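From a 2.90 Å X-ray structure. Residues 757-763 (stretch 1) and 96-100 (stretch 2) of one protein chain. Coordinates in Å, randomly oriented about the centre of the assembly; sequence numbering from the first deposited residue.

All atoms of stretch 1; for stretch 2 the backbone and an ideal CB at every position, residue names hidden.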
# COMPACT_ATOMS: atom_id res chain seq x y z
N PHE A 757 24.84 3.20 -47.03
CA PHE A 757 25.42 4.53 -47.16
C PHE A 757 24.60 5.47 -48.05
O PHE A 757 24.49 6.66 -47.77
CB PHE A 757 26.84 4.43 -47.70
CG PHE A 757 27.52 5.75 -47.85
CD1 PHE A 757 28.16 6.32 -46.77
CD2 PHE A 757 27.52 6.43 -49.06
CE1 PHE A 757 28.81 7.56 -46.89
CE2 PHE A 757 28.15 7.67 -49.20
CZ PHE A 757 28.80 8.23 -48.12
N VAL A 758 24.03 4.90 -49.11
CA VAL A 758 23.17 5.58 -50.08
C VAL A 758 21.94 6.25 -49.44
O VAL A 758 21.47 7.29 -49.89
CB VAL A 758 22.74 4.56 -51.17
CG1 VAL A 758 21.61 5.10 -52.06
CG2 VAL A 758 23.95 4.16 -51.99
N GLU A 759 21.46 5.66 -48.36
CA GLU A 759 20.27 6.16 -47.68
C GLU A 759 20.52 7.22 -46.60
O GLU A 759 19.59 7.65 -45.94
CB GLU A 759 19.47 4.99 -47.14
CG GLU A 759 19.22 3.94 -48.21
CD GLU A 759 18.23 4.41 -49.31
OE1 GLU A 759 18.15 3.74 -50.36
OE2 GLU A 759 17.53 5.44 -49.13
N LEU A 760 21.76 7.64 -46.43
CA LEU A 760 22.10 8.71 -45.50
C LEU A 760 22.10 10.03 -46.23
O LEU A 760 22.51 10.09 -47.37
CB LEU A 760 23.49 8.46 -44.94
CG LEU A 760 23.60 7.17 -44.16
CD1 LEU A 760 25.05 6.82 -43.94
CD2 LEU A 760 22.91 7.38 -42.86
N SER A 761 21.67 11.10 -45.56
CA SER A 761 21.62 12.44 -46.15
C SER A 761 23.02 13.00 -46.42
O SER A 761 23.99 12.44 -45.93
CB SER A 761 20.87 13.40 -45.22
OG SER A 761 21.62 13.65 -44.04
N ARG A 762 23.11 14.08 -47.21
CA ARG A 762 24.41 14.71 -47.53
C ARG A 762 25.19 15.14 -46.30
O ARG A 762 26.37 14.79 -46.22
CB ARG A 762 24.31 15.92 -48.49
CG ARG A 762 23.39 15.73 -49.65
CD ARG A 762 24.14 15.46 -50.95
NE ARG A 762 23.18 15.17 -52.03
CZ ARG A 762 22.47 16.08 -52.69
NH1 ARG A 762 22.59 17.38 -52.42
NH2 ARG A 762 21.62 15.69 -53.64
N PRO A 763 24.56 15.88 -45.35
CA PRO A 763 25.34 16.15 -44.14
C PRO A 763 25.83 14.90 -43.41
O PRO A 763 26.96 14.88 -42.94
CB PRO A 763 24.36 16.97 -43.27
CG PRO A 763 23.46 17.62 -44.24
CD PRO A 763 23.24 16.55 -45.27
N UNK A 96 12.51 11.58 -53.61
CA UNK A 96 13.33 12.32 -52.65
C UNK A 96 14.61 11.53 -52.46
O UNK A 96 14.64 10.33 -52.75
CB UNK A 96 12.60 12.54 -51.32
N UNK A 97 15.66 12.20 -51.97
CA UNK A 97 17.01 11.62 -52.07
C UNK A 97 17.31 10.42 -51.15
O UNK A 97 18.07 9.53 -51.53
CB UNK A 97 18.03 12.72 -51.77
N UNK A 98 16.70 10.38 -49.97
CA UNK A 98 16.91 9.30 -49.00
C UNK A 98 15.58 8.69 -48.59
O UNK A 98 14.60 9.42 -48.42
CB UNK A 98 17.66 9.81 -47.77
N UNK A 99 15.57 7.37 -48.43
CA UNK A 99 14.40 6.61 -47.98
C UNK A 99 13.14 6.87 -48.81
O UNK A 99 12.09 7.25 -48.30
CB UNK A 99 14.11 6.94 -46.51
N UNK A 100 13.30 6.69 -50.12
CA UNK A 100 12.22 6.86 -51.07
C UNK A 100 11.19 5.74 -50.94
O UNK A 100 11.53 4.59 -50.72
CB UNK A 100 12.77 6.91 -52.50

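Position 96 offers little evidence from stretch 1. No atom of that stretch lies within 5.5 Å of its ideal CB, and the extended backbone (phi/psi -141/159) is open to almost any residue. The deposited residue is Arg 96, which turns to its own stretch: Arg 96 NE donates to the backbone O of position 99 at 3.2 Å, and Arg 96 NH2 to the same O at 3.0 Å, a forked arrangement that links the side chain of 96 to the backbone three residues on.

At position 97 the ideal CB points sideways, 5.0 Å from Arg 762 NH2, so a small side chain would leave the guanidinium unmet. That group carries a positive charge, and a chain with two or three atoms beyond CB could reach it. An acidic residue suits the charge best; Gln or Asn could offer an oxygen without the charge, and the backbone angles (-72/-32) exclude none of these. The deposited residue is Glu 97. Its chi1 of 76° (p) and chi2 of 147°, between wells, carry the carboxylate to Arg 762, where Glu 97 OE2 lies 3.1 Å from Arg 762 NE in a salt bridge. Glu 97 CD sits over one face of the guanidinium, so the approach is not the in-plane, two-pronged pairing often seen between these groups. The other oxygen, Glu 97 OE1, comes to 4.1 Å from Ser 761 CA, a packing distance.

Position 98 lies at the closest backbone approach, with its CA 4.8 Å from that of Glu 759. The ideal CB is 3.4 Å from Glu 759 O, 4.7 Å from Leu 760 C and 4.8 Å from Ser 761 N. With main chain so near, a compact side chain is favoured: Ala, Ser, Thr or Val are all reasonable, and the extended angles (-126/141) are congenial to a beta-branched residue. The deposited residue is Thr 98, chi1 51° (p). Its methyl CG2 packs against the stretch 1 backbone, 3.4 Å from Glu 759 O, 3.6 Å from Leu 760 O and 3.7 Å from Ser 761 N, while OG1 is hydrogen-bonded elsewhere in the structure.

Position 99 has phi/psi of 54/54, the left-handed region, where Gly, Asn and Asp are the usual candidates. Its ideal CB is 4.6 Å from Glu 759 OE2, which makes an acidic side chain less attractive. The main contact, however, needs no particular side chain: the backbone N donates to Glu 759 OE2 at 2.8 Å with an N-H...acceptor angle of 159°. The deposited residue is Asn 99, whose side-chain OD1 and ND2 are hydrogen-bonded elsewhere in the structure. A water also donates to Glu 759 OE2 at 3.2 Å and, weakly, to Glu 97 O at 3.3 Å, adding a second link from the same carboxylate oxygen.

Position 100 again has no stretch 1 atom within 5.5 Å of its ideal CB, so many residues would fit. The deposited residue is Arg 100; its NE and NH2 make weak hydrogen bonds to Arg 96 O, at 3.5 Å and 3.4 Å respectively.

Stretch 2, residues 96-100: RETNR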
# COMPACT_ATOMS: atom_id res chain seq x y z
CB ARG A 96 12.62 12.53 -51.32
CG ARG A 96 12.16 11.26 -50.62
CD ARG A 96 11.60 11.58 -49.24
NE ARG A 96 11.31 10.38 -48.46
CZ ARG A 96 10.84 10.37 -47.22
NH1 ARG A 96 10.60 11.52 -46.59
NH2 ARG A 96 10.62 9.22 -46.61
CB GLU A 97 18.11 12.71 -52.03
CG GLU A 97 18.41 13.31 -50.66
CD GLU A 97 19.89 13.69 -50.50
OE1 GLU A 97 20.25 14.33 -49.48
OE2 GLU A 97 20.70 13.34 -51.39
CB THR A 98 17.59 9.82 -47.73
OG1 THR A 98 16.87 10.97 -47.24
CG2 THR A 98 19.02 10.23 -48.01
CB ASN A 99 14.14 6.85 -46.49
CG ASN A 99 13.27 5.78 -45.85
OD1 ASN A 99 13.44 4.59 -46.10
ND2 ASN A 99 12.34 6.22 -45.02
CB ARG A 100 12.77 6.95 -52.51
CG ARG A 100 13.67 5.78 -52.94
CD ARG A 100 14.26 6.02 -54.33
NE ARG A 100 14.34 7.45 -54.63
CZ ARG A 100 14.58 7.95 -55.84
NH1 ARG A 100 14.79 7.14 -56.87
NH2 ARG A 100 14.61 9.27 -56.02
O HOH W 1 16.82 6.50 -52.11
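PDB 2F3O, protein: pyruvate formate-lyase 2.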